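Local coordinates for protein alpha-L-arabinofuranosidase B (Aspergillus kawachii, PDB 6SXT) that hydrolyses terminal non-reducing alpha-L-arabinofuranosyl residues in arabinan, arabinogalactan and arabinoxylan, contributing to the breakdown of plant hemicellulose, at residues Ala66-Leu71 with Ala455-Val460; Glu180-Gly185 with Val228-Lys233; Gly53-Ala58 with Val112-Gln117. One frame throughout, in Å; residues are numbered along the deposited sequence.

Interaction 1. Residues Ala66-Leu71 with Ala455-Val460; sequences ANTTCL and ASNGGV. With NAG (2-acetamido-2-deoxy-beta-D-glucopyranose), chain D.
The seam between the catalytic domain and the beta-trefoil arabinose-binding domain is crossed here by T69 and N457, whose side chains meet obliquely. OG1 of T69 lies 3.0 Å from OD1 of N457, a possible but not certain hydrogen bond, since the hydroxyl could instead give its proton to another acceptor. That hydroxyl also presses close to CB of N457, at 3.1 Å, while the methyl CG2 stays 4.0 Å from the same CB. N457 reaches across because its CG stands anti to the backbone N (chi1 -171°). A water makes a second link: it accepts from OG1 of T68 at 2.8 Å and donates to OD1 of N457 at 3.0 Å, bridging a direct gap too long for a bond. An amide oxygen is a strong acceptor, well suited to such a place. N457 centres an inverse gamma turn, and OG of S456 also bonds to O of G458 across the bend, at 2.7 Å and from above the carbonyl plane. On the catalytic side, N67 carries the N-linked sugar through ND2, and the sugar is also hydrogen-bonded to A427 O of the trefoil. F469 of helix 469-472 packs on both T69 and N457, Y444 of strand 444-448 touches T69, and C70, disulfide-bonded to C65, opens strand 70-75 beside strand 34-38.

Interaction 2. Residues Glu180-Gly185 with Val228-Lys233; sequences EAIYLG and VTAAVK
Apolar contacts carry this meeting of I182 and L184 with V228, A230 and V232. I182 does most: its CG1 branch slides past V232 in the opposite direction, reaching CG2 at 3.7 Å, while its CG2 methyl rests 3.9 Å from CB of A230. With CG1 anti to the carbonyl carbon (chi1 -61°), the two branches part to serve different neighbours, which suits a beta-branched residue. The small A230 lets the isoleucine in, and CD1 settles 3.6 Å from the alanine's carbonyl O. Farther along, L184 and V228 meet tip to tip, CD2 against CG1 at 4.0 Å. No hydrogen bond joins the strands; the short segments approach to 7.6 Å between axes and run nearly antiparallel, 154° between their directions. They belong to different sheets packed face to face, as in the sandwich expected of a concanavalin-clan domain, and every second residue points inward; M147 and L151 of strand 145-152 join the same apolar layer. Charged groups mark the ends and outer side: E180 pairs with R259, and K233, turned away, pairs with E305 and D302. On the far face of strand 180-185, the methyl of A181 touches D163 of the inhibitor pocket, and its backbone bonds to D203, a substrate-binding residue.

Interaction 3. Residues Gly53-Ala58 with Val112-Gln117; sequences GGIADA and VTLNGQ
N of L114 donates to O of Q117 at 2.8 Å, and N of Q117 returns a bond to O of L114 at 3.0 Å; this pair closes a type I' turn whose outer residues, L114 and Q117, both lean on I55. N115 and G116 fill the two central positions, where positive phi is needed; glycine accepts it readily, and asparagine better than most other residues. The turn thereby makes a tight hairpin between strands 111-114 and 117-124. Between loop and hairpin, CD1 of I55 reaches CD2 of L114 at 3.7 Å, their side chains crossing at a slant, though I55 is modelled in two conformers and this detail holds for one of them. Q117 also reaches toward the loop, its side chain running past I55 in the opposite direction. Its CG stands anti to the backbone N (chi1 -174°), and the extended chain carries the amide end to the isoleucine, OE1 lying 3.7 Å from CB of I55 and CD 3.9 Å from that same CB. Beyond A56, D57 occupies the N-cap of helix 58-64, its OD1 accepting from A60 N, and L50 lies against both D57 and Q117. With no hydrogen bond across the segments, the contact rests on van der Waals packing; the Q117 oxygen meets carbon atoms of I55 and gains no hydrogen bond from the loop segment.

Interactions 2 and 3 both lie in the catalytic domain and both reach its large antiparallel sheet, one through strand 227-235, the other through strand 111-114, with centres about 23 Å apart. Interaction 1 sits on the far side of the chain's centre from interaction 2, about 31 Å between centres, and about 24 Å from interaction 3. Along the sequence interaction 3 closes before interaction 2 opens, whereas 66-71 falls between the two segments of interaction 3, and its partner 455-460 comes last, so interaction 1 spans interaction 2. Two contacts thus hold catalytic-domain elements together, while the third joins that domain to the arabinose-binding one.

Interaction 1. Residues Ala66-Leu71 with Ala455-Val460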
loop_
_atom_site.group_PDB
_atom_site.type_symbol
_atom_site.label_atom_id
_atom_site.label_comp_id
_atom_site.label_asym_id
_atom_site.label_seq_id
_atom_site.Cartn_x
_atom_site.Cartn_y
_atom_site.Cartn_z
ATOM N N ALA A 66 -11.095 1.780 16.654
ATOM C CA ALA A 66 -11.378 3.092 17.272
ATOM C C ALA A 66 -10.331 3.382 18.355
ATOM O O ALA A 66 -9.988 2.506 19.162
ATOM C CB ALA A 66 -12.760 3.102 17.843
ATOM N N ASN A 67 -9.781 4.603 18.372
ATOM C CA ASN A 67 -8.865 5.032 19.447
ATOM C C ASN A 67 -7.640 4.138 19.515
ATOM O O ASN A 67 -7.095 3.957 20.597
ATOM C CB ASN A 67 -9.547 5.089 20.819
ATOM C CG ASN A 67 -10.766 5.928 20.741
ATOM O OD1 ASN A 67 -11.867 5.387 20.627
ATOM N ND2 ASN A 67 -10.549 7.235 20.762
ATOM N N THR A 68 -7.197 3.587 18.383
ATOM C CA THR A 68 -5.954 2.827 18.315
ATOM C C THR A 68 -5.524 2.772 16.859
ATOM O O THR A 68 -6.037 3.571 16.049
ATOM C CB THR A 68 -6.120 1.451 18.987
ATOM O OG1 THR A 68 -4.857 0.819 19.131
ATOM C CG2 THR A 68 -7.092 0.509 18.283
ATOM N N THR A 69 -4.611 1.854 16.603
ATOM C CA THR A 69 -4.036 1.615 15.268
ATOM C C THR A 69 -4.315 0.172 14.886
ATOM O O THR A 69 -4.393 -0.684 15.776
ATOM C CB THR A 69 -2.537 1.919 15.249
ATOM O OG1 THR A 69 -1.894 1.080 16.208
ATOM C CG2 THR A 69 -2.315 3.392 15.485
ATOM N N CYS A 70 -4.420 -0.081 13.597
ATOM C CA CYS A 70 -4.685 -1.456 13.120
ATOM C C CYS A 70 -3.737 -1.809 11.993
ATOM O O CYS A 70 -3.399 -0.952 11.152
ATOM C CB CYS A 70 -6.102 -1.605 12.644
ATOM S SG CYS A 70 -7.258 -1.935 14.002
ATOM N N LEU A 71 -3.392 -3.087 11.966
ATOM C CA LEU A 71 -2.610 -3.732 10.910
ATOM C C LEU A 71 -3.478 -4.827 10.300
ATOM O O LEU A 71 -4.282 -5.448 11.022
ATOM C CB LEU A 71 -1.379 -4.368 11.523
ATOM C CG LEU A 71 -0.378 -3.400 12.157
ATOM C CD1 LEU A 71 0.761 -4.154 12.821
ATOM C CD2 LEU A 71 0.152 -2.400 11.138
ATOM N N ALA A 455 6.156 7.767 14.077
ATOM C CA ALA A 455 6.238 6.552 14.924
ATOM C C ALA A 455 5.024 5.654 14.663
ATOM O O ALA A 455 3.900 6.165 14.476
ATOM C CB ALA A 455 6.256 6.914 16.383
ATOM N N SER A 456 5.282 4.361 14.780
ATOM C CA SER A 456 4.226 3.334 14.812
ATOM C C SER A 456 3.891 2.982 16.258
ATOM O O SER A 456 4.693 3.185 17.173
ATOM C CB SER A 456 4.592 2.170 13.956
ATOM O OG SER A 456 5.790 1.532 14.407
ATOM N N ASN A 457 2.714 2.381 16.445
ATOM C CA ASN A 457 2.187 1.927 17.743
ATOM C C ASN A 457 2.824 0.572 18.026
ATOM O O ASN A 457 2.238 -0.458 17.668
ATOM C CB ASN A 457 0.665 1.933 17.719
ATOM C CG ASN A 457 -0.047 1.685 19.036
ATOM O OD1 ASN A 457 -1.293 1.553 19.074
ATOM N ND2 ASN A 457 0.704 1.725 20.101
ATOM N N GLY A 458 4.012 0.564 18.625
ATOM C CA GLY A 458 4.893 -0.598 18.629
ATOM C C GLY A 458 5.693 -0.692 17.364
ATOM O O GLY A 458 5.209 -0.305 16.296
ATOM N N GLY A 459 6.919 -1.169 17.479
ATOM C CA GLY A 459 7.802 -1.298 16.325
ATOM C C GLY A 459 9.239 -1.433 16.730
ATOM O O GLY A 459 9.528 -1.488 17.949
ATOM N N VAL A 460 10.102 -1.479 15.756
ATOM C CA VAL A 460 11.527 -1.762 16.008
ATOM C C VAL A 460 12.269 -0.501 16.459
ATOM O O VAL A 460 13.421 -0.687 16.941
ATOM C CB VAL A 460 12.189 -2.425 14.806
ATOM C CG1 VAL A 460 11.506 -3.719 14.431
ATOM C CG2 VAL A 460 12.320 -1.504 13.599
HETATM C C1 NAG D . -11.658 8.138 20.663
HETATM C C2 NAG D . -11.882 8.989 21.908
HETATM C C3 NAG D . -13.103 9.906 21.713
HETATM C C4 NAG D . -12.999 10.686 20.392
HETATM C C5 NAG D . -12.532 9.814 19.230
HETATM C C6 NAG D . -12.162 10.656 17.983
HETATM C C7 NAG D . -10.964 7.900 23.915
HETATM C C8 NAG D . -11.203 6.952 25.039
HETATM N N2 NAG D . -12.001 8.142 23.098
HETATM O O3 NAG D . -13.268 10.834 22.835
HETATM O O4 NAG D . -14.223 11.372 20.109
HETATM O O5 NAG D . -11.387 9.001 19.544
HETATM O O6 NAG D . -11.137 11.635 18.331
HETATM O O7 NAG D . -9.868 8.439 23.751
HETATM O O HOH W 1 -3.489 2.323 20.987
#

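Interaction 2. Residues Glu180-Gly185 with Val228-Lys233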
loop_
_atom_site.group_PDB
_atom_site.type_symbol
_atom_site.label_atom_id
_atom_site.label_comp_id
_atom_site.label_asym_id
_atom_site.label_seq_id
_atom_site.Cartn_x
_atom_site.Cartn_y
_atom_site.Cartn_z
ATOM N N GLU A 180 6.580 -15.847 -11.755
ATOM C CA GLU A 180 5.702 -15.213 -12.755
ATOM C C GLU A 180 4.674 -14.376 -11.984
ATOM O O GLU A 180 3.702 -14.965 -11.415
ATOM C CB GLU A 180 5.008 -16.275 -13.560
ATOM C CG GLU A 180 4.178 -15.716 -14.713
ATOM C CD GLU A 180 3.654 -16.814 -15.609
ATOM O OE1 GLU A 180 2.799 -17.604 -15.186
ATOM O OE2 GLU A 180 4.160 -16.875 -16.782
ATOM N N ALA A 181 4.936 -13.089 -11.920
ATOM C CA ALA A 181 4.119 -12.186 -11.096
ATOM C C ALA A 181 3.938 -10.848 -11.800
ATOM O O ALA A 181 4.782 -10.368 -12.557
ATOM C CB ALA A 181 4.781 -12.027 -9.754
ATOM N N ILE A 182 2.769 -10.263 -11.559
ATOM C CA ILE A 182 2.493 -8.847 -11.878
ATOM C C ILE A 182 3.484 -7.957 -11.161
ATOM O O ILE A 182 3.648 -8.104 -9.948
ATOM C CB ILE A 182 1.053 -8.486 -11.509
ATOM C CG1 ILE A 182 0.044 -9.311 -12.286
ATOM C CG2 ILE A 182 0.841 -6.987 -11.680
ATOM C CD1 ILE A 182 -1.356 -9.263 -11.662
ATOM N N TYR A 183 4.025 -6.995 -11.872
ATOM C CA TYR A 183 4.800 -5.896 -11.299
ATOM C C TYR A 183 4.136 -4.567 -11.700
ATOM O O TYR A 183 3.713 -4.422 -12.852
ATOM C CB TYR A 183 6.245 -5.916 -11.840
ATOM C CG TYR A 183 6.992 -4.651 -11.517
ATOM C CD1 TYR A 183 7.692 -4.516 -10.324
ATOM C CD2 TYR A 183 7.009 -3.562 -12.374
ATOM C CE1 TYR A 183 8.313 -3.337 -9.966
ATOM C CE2 TYR A 183 7.633 -2.380 -12.032
ATOM C CZ TYR A 183 8.300 -2.254 -10.835
ATOM O OH TYR A 183 8.874 -1.064 -10.452
ATOM N N LEU A 184 4.092 -3.619 -10.790
ATOM C CA LEU A 184 3.673 -2.232 -11.110
ATOM C C LEU A 184 4.637 -1.251 -10.469
ATOM O O LEU A 184 4.783 -1.257 -9.253
ATOM C CB LEU A 184 2.240 -1.943 -10.662
ATOM C CG LEU A 184 1.755 -0.536 -10.986
ATOM C CD1 LEU A 184 1.715 -0.234 -12.467
ATOM C CD2 LEU A 184 0.381 -0.313 -10.373
ATOM N N GLY A 185 5.244 -0.383 -11.296
ATOM C CA GLY A 185 6.169 0.623 -10.797
ATOM C C GLY A 185 6.984 1.191 -11.954
ATOM O O GLY A 185 6.711 0.883 -13.091
ATOM N N VAL A 228 -6.139 0.637 -11.538
ATOM C CA VAL A 228 -5.678 -0.114 -12.717
ATOM C C VAL A 228 -6.004 -1.574 -12.542
ATOM O O VAL A 228 -5.726 -2.154 -11.473
ATOM C CB VAL A 228 -4.206 0.162 -13.051
ATOM C CG1 VAL A 228 -3.272 -0.190 -11.950
ATOM C CG2 VAL A 228 -3.815 -0.562 -14.341
ATOM N N THR A 229 -6.586 -2.189 -13.572
ATOM C CA THR A 229 -6.678 -3.655 -13.647
ATOM C C THR A 229 -5.460 -4.158 -14.386
ATOM O O THR A 229 -5.308 -3.808 -15.559
ATOM C CB THR A 229 -7.919 -4.159 -14.359
ATOM O OG1 THR A 229 -9.065 -3.579 -13.716
ATOM C CG2 THR A 229 -8.008 -5.655 -14.289
ATOM N N ALA A 230 -4.630 -4.961 -13.730
ATOM C CA ALA A 230 -3.491 -5.630 -14.396
ATOM C C ALA A 230 -3.855 -7.086 -14.531
ATOM O O ALA A 230 -4.077 -7.730 -13.479
ATOM C CB ALA A 230 -2.246 -5.439 -13.569
ATOM N N ALA A 231 -3.852 -7.646 -15.743
ATOM C CA ALA A 231 -4.176 -9.062 -15.972
ATOM C C ALA A 231 -2.995 -9.693 -16.694
ATOM O O ALA A 231 -2.615 -9.220 -17.798
ATOM C CB ALA A 231 -5.461 -9.268 -16.740
ATOM N N VAL A 232 -2.475 -10.757 -16.111
ATOM C CA VAL A 232 -1.245 -11.425 -16.625
ATOM C C VAL A 232 -1.544 -12.906 -16.747
ATOM O O VAL A 232 -2.267 -13.498 -15.894
ATOM C CB VAL A 232 -0.021 -11.126 -15.729
ATOM C CG1 VAL A 232 1.100 -12.154 -15.921
ATOM C CG2 VAL A 232 0.425 -9.710 -15.950
ATOM N N LYS A 233 -1.001 -13.568 -17.766
ATOM C CA LYS A 233 -1.195 -15.015 -17.903
ATOM C C LYS A 233 0.027 -15.591 -18.604
ATOM O O LYS A 233 0.734 -14.843 -19.290
ATOM C CB LYS A 233 -2.489 -15.343 -18.644
ATOM C CG LYS A 233 -2.686 -14.649 -19.992
ATOM C CD LYS A 233 -4.098 -14.770 -20.473
ATOM C CE LYS A 233 -4.395 -13.990 -21.737
ATOM N NZ LYS A 233 -5.868 -13.996 -22.010
#

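Interaction 3. Residues Gly53-Ala58 with Val112-Gln117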
loop_
_atom_site.group_PDB
_atom_site.type_symbol
_atom_site.label_atom_id
_atom_site.label_comp_id
_atom_site.label_asym_id
_atom_site.label_seq_id
_atom_site.Cartn_x
_atom_site.Cartn_y
_atom_site.Cartn_z
ATOM N N GLY A 53 -21.262 -12.580 -1.210
ATOM C CA GLY A 53 -20.830 -12.014 -2.477
ATOM C C GLY A 53 -20.653 -10.528 -2.462
ATOM O O GLY A 53 -20.441 -9.949 -3.511
ATOM N N GLY A 54 -20.683 -9.940 -1.258
ATOM C CA GLY A 54 -20.762 -8.495 -1.126
ATOM C C GLY A 54 -19.457 -7.810 -0.742
ATOM O O GLY A 54 -18.341 -8.302 -0.983
ATOM N N ILE A 55 -19.629 -6.664 -0.114
ATOM C CA ILE A 55 -18.548 -5.691 0.208
ATOM C C ILE A 55 -18.134 -5.864 1.669
ATOM O O ILE A 55 -18.988 -6.084 2.532
ATOM C CB ILE A 55 -19.027 -4.262 -0.076
ATOM C CG1 ILE A 55 -19.618 -4.130 -1.481
ATOM C CG2 ILE A 55 -17.916 -3.257 0.128
ATOM C CD1 ILE A 55 -18.668 -4.533 -2.583
ATOM N N ALA A 56 -16.838 -5.723 1.955
ATOM C CA ALA A 56 -16.318 -5.792 3.313
ATOM C C ALA A 56 -17.094 -4.902 4.279
ATOM O O ALA A 56 -17.468 -3.772 3.914
ATOM C CB ALA A 56 -14.845 -5.365 3.292
ATOM N N ASP A 57 -17.207 -5.377 5.517
ATOM C CA ASP A 57 -17.836 -4.633 6.627
ATOM C C ASP A 57 -16.848 -3.607 7.186
ATOM O O ASP A 57 -16.212 -3.812 8.245
ATOM C CB ASP A 57 -18.288 -5.595 7.711
ATOM C CG ASP A 57 -19.159 -4.976 8.776
ATOM O OD1 ASP A 57 -19.327 -3.775 8.758
ATOM O OD2 ASP A 57 -19.650 -5.823 9.587
ATOM N N ALA A 58 -16.657 -2.514 6.463
ATOM C CA ALA A 58 -15.721 -1.449 6.860
ATOM C C ALA A 58 -16.141 -0.829 8.204
ATOM O O ALA A 58 -15.289 -0.410 8.975
ATOM C CB ALA A 58 -15.688 -0.407 5.784
ATOM N N VAL A 112 -11.439 3.460 0.055
ATOM C CA VAL A 112 -12.173 3.545 -1.218
ATOM C C VAL A 112 -13.667 3.492 -0.904
ATOM O O VAL A 112 -14.035 3.150 0.235
ATOM C CB VAL A 112 -11.788 2.428 -2.196
ATOM C CG1 VAL A 112 -10.346 2.604 -2.653
ATOM C CG2 VAL A 112 -12.068 1.065 -1.575
ATOM N N THR A 113 -14.475 3.714 -1.925
ATOM C CA THR A 113 -15.848 3.234 -1.918
ATOM C C THR A 113 -16.010 2.289 -3.083
ATOM O O THR A 113 -15.378 2.494 -4.150
ATOM C CB THR A 113 -16.925 4.326 -1.904
ATOM O OG1 THR A 113 -16.725 5.188 -3.036
ATOM C CG2 THR A 113 -16.923 5.112 -0.612
ATOM N N LEU A 114 -16.831 1.275 -2.891
ATOM C CA LEU A 114 -17.292 0.361 -3.969
ATOM C C LEU A 114 -18.795 0.592 -4.111
ATOM O O LEU A 114 -19.527 0.334 -3.112
ATOM C CB LEU A 114 -16.973 -1.096 -3.626
ATOM C CG LEU A 114 -15.590 -1.595 -4.029
ATOM C CD1 LEU A 114 -14.500 -0.902 -3.228
ATOM C CD2 LEU A 114 -15.508 -3.095 -3.787
ATOM N N ASN A 115 -19.185 1.193 -5.219
ATOM C CA ASN A 115 -20.596 1.628 -5.465
ATOM C C ASN A 115 -21.151 2.369 -4.237
ATOM O O ASN A 115 -22.317 2.090 -3.804
ATOM C CB ASN A 115 -21.454 0.438 -5.781
ATOM C CG ASN A 115 -22.731 0.792 -6.557
ATOM O OD1 ASN A 115 -22.945 1.931 -6.991
ATOM N ND2 ASN A 115 -23.574 -0.207 -6.674
ATOM N N GLY A 116 -20.360 3.257 -3.686
ATOM C CA GLY A 116 -20.729 4.160 -2.587
ATOM C C GLY A 116 -20.551 3.626 -1.183
ATOM O O GLY A 116 -20.785 4.424 -0.244
ATOM N N GLN A 117 -20.147 2.377 -0.997
ATOM C CA GLN A 117 -19.945 1.757 0.316
ATOM C C GLN A 117 -18.443 1.764 0.609
ATOM O O GLN A 117 -17.650 1.309 -0.231
ATOM C CB GLN A 117 -20.568 0.356 0.270
ATOM C CG GLN A 117 -20.557 -0.336 1.602
ATOM C CD GLN A 117 -21.383 -1.623 1.635
ATOM O OE1 GLN A 117 -21.018 -2.475 2.440
ATOM N NE2 GLN A 117 -22.445 -1.716 0.835
#